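Local structure of sporulation inhibitor of replication protein SirA (Bacillus subtilis, 4TPS) at residues Q69-N74 with F122-K127; Y12-K17 with E104-I109; D84-I89 with H97-M102. The protein inhibits the initiation of DNA replication during sporulation, probably by binding domain I of DnaA, preventing overinitiation and so enforcing diploidy. One frame throughout, in Å; residues are numbered along the deposited sequence. Where two conformers were deposited one is given.

Two of the contacts pair strands of one antiparallel sheet, and contact 1 joins two helices that pack on it. Contact 2 pairs strands 9-16 and 106-113; contact 3 pairs strands 86-90 and 96-103. Strands 96-103 and 106-113 are neighbours, and Glu108 O lies 2.8 Å from Met101 N, a probable hydrogen bond. Leu71 CD1 of contact 1 packs 3.7 Å from Phe100 CE1 of contact 3, and Leu125 CD2 of contact 1 lies 3.6 Å from Ile107 CD1 of contact 2. The centres of contacts 1 and 3 are about 12 Å apart, those of 1 and 2 about 15 Å. The Tyr12 side chain of contact 2 is about 5 Å from an acetate ion, probably from the crystallisation liquor.

Contact 1 of 3, residues Q69-N74 with F122-K127; sequences QRLKMN and FEVLRK
Val124 carries this contact between two helices, and its two methyls divide the work. CG1, anti to the backbone N (chi1 171°), reaches CB of Arg70 at 3.8 Å. The same methyl lies 4.1 Å from Leu71 CD2, and the two side chains cross at about a right angle. CG2, beside the backbone N, turns to Asn74 and lies 3.8 Å from Asn74 ND2. It also touches CB and CG of that residue, so the amide end lies alongside a methyl. No direct hydrogen bond joins the segments.

A water supplies the polar link. It accepts from Arg70 NH1 at 3.1 Å and donates to Val124 O at 2.9 Å. The Arg70 chain bends at chi2, and the water lies in the plane of the guanidinium, at its edge. Lys127 O is also near that edge, 3.6 Å from Arg70 NH1.

Further out, Glu123, Arg126 and Lys127 form a salt-bridge network on helix 116-128. Arg126 grips the Glu123 carboxylate side-on, with NE and NH2 each meeting a different oxygen. The Arg126 NE to Glu123 OE2 bond is very short, 2.5 Å, but bent. The bond from Arg126 NH2 to Glu123 OE1 is the nearly straight one (171°). Lys127 NZ adds a second positive partner at Glu123 OE1. Arg126 NH1 also donates to Asn146 O. Met67, from helix 64-75, touches Val124, and Phe121, from helix 116-128, touches Leu71.

The axes of the segments 69-74 and 122-127 come within 10.1 Å, and their directions differ by 134°. The contact is therefore a small apolar seam with a polar margin. The water lets the cationic Arg70 side chain reach a backbone carbonyl late in the other helix, where the helix dipole would probably favour a positive charge.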
loop_
_atom_site.group_PDB
_atom_site.type_symbol
_atom_site.label_atom_id
_atom_site.label_comp_id
_atom_site.label_asym_id
_atom_site.label_seq_id
_atom_site.Cartn_x
_atom_site.Cartn_y
_atom_site.Cartn_z
ATOM N N GLN A 69 -8.761 21.954 -7.275
ATOM C CA GLN A 69 -9.025 23.250 -6.677
ATOM C C GLN A 69 -7.793 23.851 -6.018
ATOM O O GLN A 69 -7.465 25.032 -6.227
ATOM C CB GLN A 69 -10.179 23.134 -5.729
ATOM C CG GLN A 69 -11.453 22.737 -6.483
ATOM C CD GLN A 69 -12.635 22.339 -5.605
ATOM O OE1 GLN A 69 -12.471 21.777 -4.518
ATOM N NE2 GLN A 69 -13.859 22.604 -6.105
ATOM N N ARG A 70 -7.131 23.039 -5.213
ATOM C CA ARG A 70 -5.937 23.487 -4.526
ATOM C C ARG A 70 -4.776 23.838 -5.452
ATOM O O ARG A 70 -4.061 24.866 -5.235
ATOM C CB ARG A 70 -5.502 22.426 -3.494
ATOM C CG ARG A 70 -6.460 22.232 -2.335
ATOM C CD ARG A 70 -6.445 23.463 -1.435
ATOM N NE ARG A 70 -7.305 23.333 -0.240
ATOM C CZ ARG A 70 -6.905 22.909 0.957
ATOM N NH1 ARG A 70 -5.643 22.562 1.192
ATOM N NH2 ARG A 70 -7.790 22.855 1.958
ATOM N N LEU A 71 -4.609 23.034 -6.479
ATOM C CA LEU A 71 -3.569 23.328 -7.487
ATOM C C LEU A 71 -3.830 24.630 -8.229
ATOM O O LEU A 71 -2.920 25.458 -8.395
ATOM C CB LEU A 71 -3.458 22.171 -8.479
ATOM C CG LEU A 71 -2.809 20.895 -7.906
ATOM C CD1 LEU A 71 -3.163 19.715 -8.807
ATOM C CD2 LEU A 71 -1.308 21.063 -7.774
ATOM N N LYS A 72 -5.041 24.815 -8.707
ATOM C CA LYS A 72 -5.345 26.016 -9.470
ATOM C C LYS A 72 -5.191 27.251 -8.640
ATOM O O LYS A 72 -4.729 28.283 -9.141
ATOM C CB LYS A 72 -6.754 25.971 -10.006
ATOM C CG LYS A 72 -6.945 24.979 -11.153
ATOM C CD LYS A 72 -8.264 25.272 -11.858
ATOM C CE LYS A 72 -9.021 24.011 -12.199
ATOM N NZ LYS A 72 -8.088 23.081 -12.857
ATOM N N MET A 73 -5.515 27.176 -7.355
ATOM C CA MET A 73 -5.315 28.330 -6.475
ATOM C C MET A 73 -3.842 28.650 -6.263
ATOM O O MET A 73 -3.413 29.811 -6.370
ATOM C CB MET A 73 -5.900 28.060 -5.105
ATOM C CG MET A 73 -7.370 28.083 -5.038
ATOM S SD MET A 73 -7.635 27.459 -3.389
ATOM C CE MET A 73 -9.318 26.939 -3.659
ATOM N N ASN A 74 -3.057 27.635 -5.961
ATOM C CA ASN A 74 -1.657 27.804 -5.699
ATOM C C ASN A 74 -0.809 28.206 -6.905
ATOM O O ASN A 74 0.173 28.936 -6.742
ATOM C CB ASN A 74 -1.092 26.541 -5.126
ATOM C CG ASN A 74 0.185 26.809 -4.406
ATOM O OD1 ASN A 74 0.210 27.461 -3.347
ATOM N ND2 ASN A 74 1.249 26.397 -4.985
ATOM N N PHE A 122 4.637 19.442 -3.726
ATOM C CA PHE A 122 4.686 18.805 -2.411
ATOM C C PHE A 122 4.020 19.709 -1.397
ATOM O O PHE A 122 3.397 19.215 -0.457
ATOM C CB PHE A 122 6.107 18.487 -1.903
ATOM C CG PHE A 122 6.854 17.403 -2.686
ATOM C CD1 PHE A 122 6.197 16.445 -3.406
ATOM C CD2 PHE A 122 8.245 17.289 -2.553
ATOM C CE1 PHE A 122 6.884 15.469 -4.098
ATOM C CE2 PHE A 122 8.941 16.306 -3.231
ATOM C CZ PHE A 122 8.241 15.354 -3.964
ATOM N N GLU A 123 4.177 21.018 -1.528
ATOM C CA GLU A 123 3.541 21.950 -0.583
ATOM C C GLU A 123 1.998 21.877 -0.696
ATOM O O GLU A 123 1.307 21.907 0.320
ATOM C CB GLU A 123 3.980 23.383 -0.857
ATOM C CG GLU A 123 3.633 24.314 0.265
ATOM C CD GLU A 123 4.589 24.223 1.476
ATOM O OE1 GLU A 123 4.470 25.095 2.360
ATOM O OE2 GLU A 123 5.445 23.307 1.597
ATOM N N VAL A 124 1.447 21.746 -1.903
ATOM C CA VAL A 124 -0.007 21.594 -2.035
ATOM C C VAL A 124 -0.440 20.266 -1.349
ATOM O O VAL A 124 -1.347 20.240 -0.518
ATOM C CB VAL A 124 -0.399 21.602 -3.504
ATOM C CG1 VAL A 124 -1.855 21.227 -3.718
ATOM C CG2 VAL A 124 -0.102 22.972 -4.127
ATOM N N LEU A 125 0.263 19.205 -1.643
ATOM C CA LEU A 125 -0.033 17.868 -1.100
ATOM C C LEU A 125 0.021 17.826 0.433
ATOM O O LEU A 125 -0.883 17.323 1.067
ATOM C CB LEU A 125 0.943 16.816 -1.696
ATOM C CG LEU A 125 0.718 16.541 -3.194
ATOM C CD1 LEU A 125 1.838 15.657 -3.717
ATOM C CD2 LEU A 125 -0.581 15.882 -3.464
ATOM N N ARG A 126 1.047 18.412 1.020
ATOM C CA ARG A 126 1.237 18.340 2.444
ATOM C C ARG A 126 0.169 19.167 3.169
ATOM O O ARG A 126 -0.117 18.879 4.303
ATOM C CB ARG A 126 2.667 18.672 2.862
ATOM C CG ARG A 126 3.010 20.145 2.896
ATOM C CD ARG A 126 4.511 20.334 3.033
ATOM N NE ARG A 126 4.746 21.732 3.374
ATOM C CZ ARG A 126 5.284 22.172 4.510
ATOM N NH1 ARG A 126 5.719 21.352 5.473
ATOM N NH2 ARG A 126 5.411 23.473 4.682
ATOM N N LYS A 127 -0.413 20.171 2.503
ATOM C CA LYS A 127 -1.522 20.899 3.101
ATOM C C LYS A 127 -2.894 20.199 2.928
ATOM O O LYS A 127 -3.865 20.508 3.591
ATOM C CB LYS A 127 -1.539 22.316 2.514
ATOM C CG LYS A 127 -0.329 23.148 2.955
ATOM C CD LYS A 127 -0.314 24.467 2.227
ATOM C CE LYS A 127 0.898 25.316 2.561
ATOM N NZ LYS A 127 1.239 26.341 1.503
HETATM O O HOH W 1 -3.198 22.463 -0.630
#

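Contact 2 of 3, residues Y12-K17 with E104-I109; sequences YTYLIK and EHMIEI
Tyr12 and Glu108 form an antiparallel non-hydrogen-bonded pair, and their side chains lie side by side, pointing the same way. The ring and carboxylate planes are 14° apart, and Tyr12 CE2 comes 3.6 Å from Glu108 CD. The carboxylate is held from elsewhere: Glu108 OE1 is hydrogen-bonded to His10 NE2. Met106 also runs alongside Tyr12. Its CG is anti to the backbone N (chi1 164°), and its chain bends at chi3. This puts SD at the ring edge, 3.8 Å from Tyr12 CD2, in a Met-aromatic contact. The same sulfur meets Tyr14 obliquely and lies 3.9 Å from Tyr14 OH, a hydroxyl hydrogen-bonded to His39 NE2. CB of Met106 touches the Tyr14 ring, 4.0 Å from CE2.

Thr13 and Ile107 point to the other face of the sheet, where their CB atoms approach to 4.1 Å. Thr13 OG1 is buried without a hydrogen-bond partner. They form a hydrogen-bonded pair: Thr13 N donates to Ile107 O at 2.8 Å, and Ile107 N returns the bond to Thr13 O at 2.9 Å. Both bonds lie in the carbonyl planes. Past this pair the strands diverge, and a water joins Leu15 N to His105 O.

Strand 9-16 also pairs with strand 132-136, so it is interior. Helix 28-39 packs on the Tyr14 and Met106 face and helix 116-128 on the Ile107 face, as is typical of a mid-sheet strand with helices on both sides.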
loop_
_atom_site.group_PDB
_atom_site.type_symbol
_atom_site.label_atom_id
_atom_site.label_comp_id
_atom_site.label_asym_id
_atom_site.label_seq_id
_atom_site.Cartn_x
_atom_site.Cartn_y
_atom_site.Cartn_z
ATOM N N TYR A 12 6.903 8.566 -7.279
ATOM C CA TYR A 12 5.576 7.960 -7.188
ATOM C C TYR A 12 5.078 8.262 -5.778
ATOM O O TYR A 12 5.785 7.990 -4.787
ATOM C CB TYR A 12 5.693 6.475 -7.446
ATOM C CG TYR A 12 6.077 6.144 -8.850
ATOM C CD1 TYR A 12 7.374 6.164 -9.236
ATOM C CD2 TYR A 12 5.136 5.785 -9.777
ATOM C CE1 TYR A 12 7.752 5.819 -10.534
ATOM C CE2 TYR A 12 5.480 5.459 -11.043
ATOM C CZ TYR A 12 6.805 5.459 -11.436
ATOM O OH TYR A 12 7.075 5.142 -12.794
ATOM N N THR A 13 3.900 8.882 -5.706
ATOM C CA THR A 13 3.369 9.393 -4.448
ATOM C C THR A 13 2.004 8.794 -4.216
ATOM O O THR A 13 1.146 8.799 -5.108
ATOM C CB THR A 13 3.341 10.904 -4.442
ATOM O OG1 THR A 13 4.646 11.429 -4.725
ATOM C CG2 THR A 13 2.930 11.464 -3.107
ATOM N N TYR A 14 1.867 8.132 -3.056
ATOM C CA TYR A 14 0.574 7.518 -2.658
ATOM C C TYR A 14 0.067 8.110 -1.352
ATOM O O TYR A 14 0.842 8.573 -0.522
ATOM C CB TYR A 14 0.758 5.994 -2.479
ATOM C CG TYR A 14 0.943 5.223 -3.759
ATOM C CD1 TYR A 14 2.207 5.109 -4.359
ATOM C CD2 TYR A 14 -0.102 4.532 -4.315
ATOM C CE1 TYR A 14 2.382 4.344 -5.500
ATOM C CE2 TYR A 14 0.055 3.758 -5.472
ATOM C CZ TYR A 14 1.296 3.684 -6.068
ATOM O OH TYR A 14 1.472 2.949 -7.181
ATOM N N LEU A 15 -1.267 8.105 -1.223
ATOM C CA LEU A 15 -1.961 8.555 -0.036
ATOM C C LEU A 15 -2.209 7.306 0.834
ATOM O O LEU A 15 -3.051 6.446 0.480
ATOM C CB LEU A 15 -3.266 9.216 -0.427
ATOM C CG LEU A 15 -4.021 9.884 0.700
ATOM C CD1 LEU A 15 -3.142 10.813 1.500
ATOM C CD2 LEU A 15 -5.262 10.595 0.184
ATOM N N ILE A 16 -1.423 7.166 1.880
ATOM C CA ILE A 16 -1.417 5.931 2.703
ATOM C C ILE A 16 -2.542 6.033 3.755
ATOM O O ILE A 16 -2.776 7.075 4.357
ATOM C CB ILE A 16 -0.065 5.720 3.420
ATOM C CG1 ILE A 16 1.125 5.796 2.454
ATOM C CG2 ILE A 16 -0.054 4.407 4.224
ATOM C CD1 ILE A 16 1.045 4.830 1.312
ATOM N N LYS A 17 -3.270 4.926 3.947
ATOM C CA LYS A 17 -4.237 4.890 5.011
ATOM C C LYS A 17 -3.579 4.992 6.351
ATOM O O LYS A 17 -2.497 4.407 6.630
ATOM C CB LYS A 17 -5.057 3.622 4.912
ATOM C CG LYS A 17 -6.037 3.546 3.752
ATOM C CD LYS A 17 -6.840 2.265 3.773
ATOM C CE LYS A 17 -7.932 2.178 2.713
ATOM N NZ LYS A 17 -8.562 0.836 2.815
ATOM N N GLU A 104 -6.342 7.741 -10.242
ATOM C CA GLU A 104 -6.753 6.666 -9.341
ATOM C C GLU A 104 -6.132 6.789 -7.922
ATOM O O GLU A 104 -6.587 7.653 -7.118
ATOM C CB GLU A 104 -6.626 5.271 -10.048
ATOM C CG GLU A 104 -7.785 5.114 -11.053
ATOM C CD GLU A 104 -7.549 4.173 -12.212
ATOM O OE1 GLU A 104 -8.031 4.483 -13.329
ATOM O OE2 GLU A 104 -6.933 3.119 -11.990
ATOM N N HIS A 105 -5.166 5.932 -7.586
ATOM C CA HIS A 105 -4.554 5.963 -6.284
ATOM C C HIS A 105 -3.165 6.479 -6.354
ATOM O O HIS A 105 -2.526 6.494 -5.343
ATOM C CB HIS A 105 -4.444 4.577 -5.555
ATOM C CG HIS A 105 -5.728 4.045 -5.011
ATOM N ND1 HIS A 105 -5.785 3.406 -3.788
ATOM C CD2 HIS A 105 -6.990 4.043 -5.500
ATOM C CE1 HIS A 105 -7.018 2.999 -3.561
ATOM N NE2 HIS A 105 -7.771 3.379 -4.580
ATOM N N MET A 106 -2.705 6.994 -7.496
ATOM C CA MET A 106 -1.272 7.312 -7.595
ATOM C C MET A 106 -1.129 8.756 -8.106
ATOM O O MET A 106 -1.872 9.164 -9.005
ATOM C CB MET A 106 -0.516 6.319 -8.527
ATOM C CG MET A 106 0.896 6.694 -9.046
ATOM S SD MET A 106 1.378 5.393 -10.262
ATOM C CE MET A 106 0.612 6.058 -11.740
ATOM N N ILE A 107 -0.141 9.439 -7.577
ATOM C CA ILE A 107 0.410 10.677 -8.189
ATOM C C ILE A 107 1.840 10.422 -8.684
ATOM O O ILE A 107 2.635 9.811 -8.001
ATOM C CB ILE A 107 0.412 11.807 -7.141
ATOM C CG1 ILE A 107 -1.031 12.259 -6.934
ATOM C CG2 ILE A 107 1.209 13.015 -7.630
ATOM C CD1 ILE A 107 -1.218 13.112 -5.715
ATOM N N GLU A 108 2.177 10.931 -9.861
ATOM C CA GLU A 108 3.528 10.799 -10.355
ATOM C C GLU A 108 4.005 12.226 -10.603
ATOM O O GLU A 108 3.286 13.056 -11.185
ATOM C CB GLU A 108 3.584 10.073 -11.652
ATOM C CG GLU A 108 3.709 8.608 -11.660
ATOM C CD GLU A 108 4.078 8.118 -13.058
ATOM O OE1 GLU A 108 5.210 8.310 -13.609
ATOM O OE2 GLU A 108 3.181 7.588 -13.630
ATOM N N ILE A 109 5.227 12.495 -10.185
ATOM C CA ILE A 109 5.859 13.801 -10.380
ATOM C C ILE A 109 7.227 13.575 -11.064
ATOM O O ILE A 109 8.011 12.751 -10.629
ATOM C CB ILE A 109 6.017 14.546 -9.082
ATOM C CG1 ILE A 109 4.630 14.900 -8.477
ATOM C CG2 ILE A 109 6.888 15.781 -9.240
ATOM C CD1 ILE A 109 4.651 15.314 -7.025
HETATM O O HOH W 2 -2.953 6.595 -2.893
#

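Contact 3 of 3, residues D84-I89 with H97-M102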
loop_
_atom_site.group_PDB
_atom_site.type_symbol
_atom_site.label_atom_id
_atom_site.label_comp_id
_atom_site.label_asym_id
_atom_site.label_seq_id
_atom_site.Cartn_x
_atom_site.Cartn_y
_atom_site.Cartn_z
ATOM N N ASP A 84 -6.151 18.065 -18.381
ATOM C CA ASP A 84 -7.026 17.293 -17.497
ATOM C C ASP A 84 -6.325 16.972 -16.165
ATOM O O ASP A 84 -6.176 17.836 -15.321
ATOM C CB ASP A 84 -7.526 16.040 -18.199
ATOM C CG ASP A 84 -8.657 15.327 -17.413
ATOM O OD1 ASP A 84 -9.229 15.863 -16.430
ATOM O OD2 ASP A 84 -9.002 14.252 -17.838
ATOM N N TYR A 85 -5.843 15.753 -16.005
ATOM C CA TYR A 85 -5.189 15.340 -14.745
ATOM C C TYR A 85 -3.702 15.601 -14.635
ATOM O O TYR A 85 -3.078 15.195 -13.640
ATOM C CB TYR A 85 -5.518 13.868 -14.430
ATOM C CG TYR A 85 -5.096 12.910 -15.486
ATOM C CD1 TYR A 85 -3.845 12.352 -15.448
ATOM C CD2 TYR A 85 -5.975 12.538 -16.538
ATOM C CE1 TYR A 85 -3.428 11.444 -16.402
ATOM C CE2 TYR A 85 -5.557 11.659 -17.518
ATOM C CZ TYR A 85 -4.276 11.111 -17.426
ATOM O OH TYR A 85 -3.799 10.221 -18.328
ATOM N N ILE A 86 -3.126 16.241 -15.663
ATOM C CA ILE A 86 -1.709 16.598 -15.740
ATOM C C ILE A 86 -1.568 18.092 -15.569
ATOM O O ILE A 86 -2.268 18.894 -16.242
ATOM C CB ILE A 86 -1.103 16.173 -17.091
ATOM C CG1 ILE A 86 -1.258 14.683 -17.313
ATOM C CG2 ILE A 86 0.349 16.591 -17.198
ATOM C CD1 ILE A 86 -1.070 14.223 -18.746
ATOM N N TYR A 87 -0.665 18.482 -14.658
ATOM C CA TYR A 87 -0.228 19.862 -14.481
ATOM C C TYR A 87 1.230 19.970 -14.761
ATOM O O TYR A 87 1.993 19.149 -14.341
ATOM C CB TYR A 87 -0.543 20.371 -13.070
ATOM C CG TYR A 87 -2.029 20.616 -12.794
ATOM C CD1 TYR A 87 -2.906 19.568 -12.632
ATOM C CD2 TYR A 87 -2.538 21.905 -12.691
ATOM C CE1 TYR A 87 -4.233 19.802 -12.378
ATOM C CE2 TYR A 87 -3.868 22.145 -12.420
ATOM C CZ TYR A 87 -4.715 21.084 -12.288
ATOM O OH TYR A 87 -6.038 21.319 -12.013
ATOM N N ARG A 88 1.623 21.012 -15.468
ATOM C CA ARG A 88 3.019 21.210 -15.820
ATOM C C ARG A 88 3.379 22.637 -15.456
ATOM O O ARG A 88 2.649 23.566 -15.803
ATOM C CB ARG A 88 3.223 20.928 -17.351
ATOM C CG ARG A 88 4.573 21.312 -17.939
ATOM C CD ARG A 88 5.662 20.416 -17.532
ATOM N NE ARG A 88 6.855 20.470 -18.394
ATOM C CZ ARG A 88 7.755 21.429 -18.447
ATOM N NH1 ARG A 88 8.757 21.216 -19.262
ATOM N NH2 ARG A 88 7.682 22.555 -17.702
ATOM N N ILE A 89 4.500 22.825 -14.811
ATOM C CA ILE A 89 4.962 24.117 -14.386
ATOM C C ILE A 89 6.392 24.394 -14.799
ATOM O O ILE A 89 7.203 23.491 -14.945
ATOM C CB ILE A 89 4.851 24.320 -12.857
ATOM C CG1 ILE A 89 5.811 23.407 -12.098
ATOM C CG2 ILE A 89 3.433 24.073 -12.400
ATOM C CD1 ILE A 89 5.777 23.615 -10.618
ATOM N N HIS A 97 11.631 22.872 -13.898
ATOM C CA HIS A 97 10.409 22.358 -14.536
ATOM C C HIS A 97 9.857 21.202 -13.733
ATOM O O HIS A 97 10.615 20.419 -13.222
ATOM C CB HIS A 97 10.677 21.828 -15.965
ATOM C CG HIS A 97 11.231 22.844 -16.880
ATOM N ND1 HIS A 97 10.455 23.664 -17.661
ATOM C CD2 HIS A 97 12.511 23.177 -17.126
ATOM C CE1 HIS A 97 11.243 24.495 -18.335
ATOM N NE2 HIS A 97 12.494 24.204 -18.036
ATOM N N ALA A 98 8.553 21.054 -13.691
ATOM C CA ALA A 98 7.964 19.833 -13.058
ATOM C C ALA A 98 6.620 19.520 -13.650
ATOM O O ALA A 98 5.868 20.412 -14.023
ATOM C CB ALA A 98 7.849 19.972 -11.552
ATOM N N THR A 99 6.354 18.228 -13.731
ATOM C CA THR A 99 5.112 17.625 -14.170
ATOM C C THR A 99 4.476 16.872 -13.053
ATOM O O THR A 99 5.168 16.105 -12.395
ATOM C CB THR A 99 5.380 16.652 -15.374
ATOM O OG1 THR A 99 6.179 17.319 -16.380
ATOM C CG2 THR A 99 4.063 16.140 -15.996
ATOM N N PHE A 100 3.161 17.062 -12.905
ATOM C CA PHE A 100 2.319 16.405 -11.857
ATOM C C PHE A 100 1.217 15.668 -12.571
ATOM O O PHE A 100 0.493 16.270 -13.392
ATOM C CB PHE A 100 1.775 17.495 -10.936
ATOM C CG PHE A 100 0.796 17.013 -9.874
ATOM C CD1 PHE A 100 -0.546 16.843 -10.184
ATOM C CD2 PHE A 100 1.226 16.790 -8.577
ATOM C CE1 PHE A 100 -1.443 16.455 -9.202
ATOM C CE2 PHE A 100 0.316 16.401 -7.625
ATOM C CZ PHE A 100 -1.010 16.233 -7.952
ATOM N N MET A 101 1.080 14.372 -12.313
ATOM C CA MET A 101 0.013 13.573 -12.906
ATOM C C MET A 101 -0.765 12.865 -11.782
ATOM O O MET A 101 -0.173 12.183 -10.960
ATOM C CB MET A 101 0.641 12.502 -13.813
ATOM C CG MET A 101 1.610 13.088 -14.841
ATOM S SD MET A 101 2.662 11.997 -15.840
ATOM C CE MET A 101 1.690 12.089 -17.370
ATOM N N MET A 102 -2.081 13.007 -11.754
ATOM C CA MET A 102 -2.873 12.307 -10.762
ATOM C C MET A 102 -3.862 11.349 -11.389
ATOM O O MET A 102 -4.677 11.728 -12.215
ATOM C CB MET A 102 -3.524 13.303 -9.780
ATOM C CG MET A 102 -4.499 14.233 -10.329
ATOM S SD MET A 102 -5.109 15.298 -8.992
ATOM C CE MET A 102 -5.766 16.586 -10.067
#
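Arg88 can be followed from CB across the neighbouring strand. Its CG is anti to the backbone N (chi1 170°), and the chain then bends at chi2 toward the partner strand. CD passes 3.3 Å from Thr99 OG1 and also touches Ala98 O. At CZ the guanidinium meets His97, whose CB sits over one of its faces. At the tip, NH2 donates to His97 ND1 at 3.0 Å in a bent bond (N-H...N 146°). The bond enters close to the imidazole plane, while the two flat groups stand 76° apart. NH2 also makes a weak bond to Ile89 O.

Ile86, Thr99 and Met101 share the sheet face with Arg88. Ile86 CD1 meets Met101 CE at 3.8 Å, and Ile86 CG2 meets Thr99 CG2 at 3.9 Å. An alanine in place of Ile86 would probably weaken this apolar patch, since the branches that touch Thr99 and Met101 would be gone.

On the other face lie Tyr87, Phe100, Ile89 and Ala98, covered by helices 64-75 and 116-128. Tyr87 N donates to Phe100 O and Phe100 N to Tyr87 O, both at 2.8 Å. Ile89 and Ala98 also exchange two bonds, though Ala98 N comes in above the carbonyl plane of Ile89. Met102 N donates to Tyr85 O at 3.1 Å, just before strand 86-90 begins.

This beta hairpin has one mixed face and a largely apolar face toward the helices, where the Tyr87 hydroxyl is met by His68 and Lys72. ND1 accepts here and so carries no proton, and the nearby positive charge of Arg88 would probably also disfavour a doubly protonated His97.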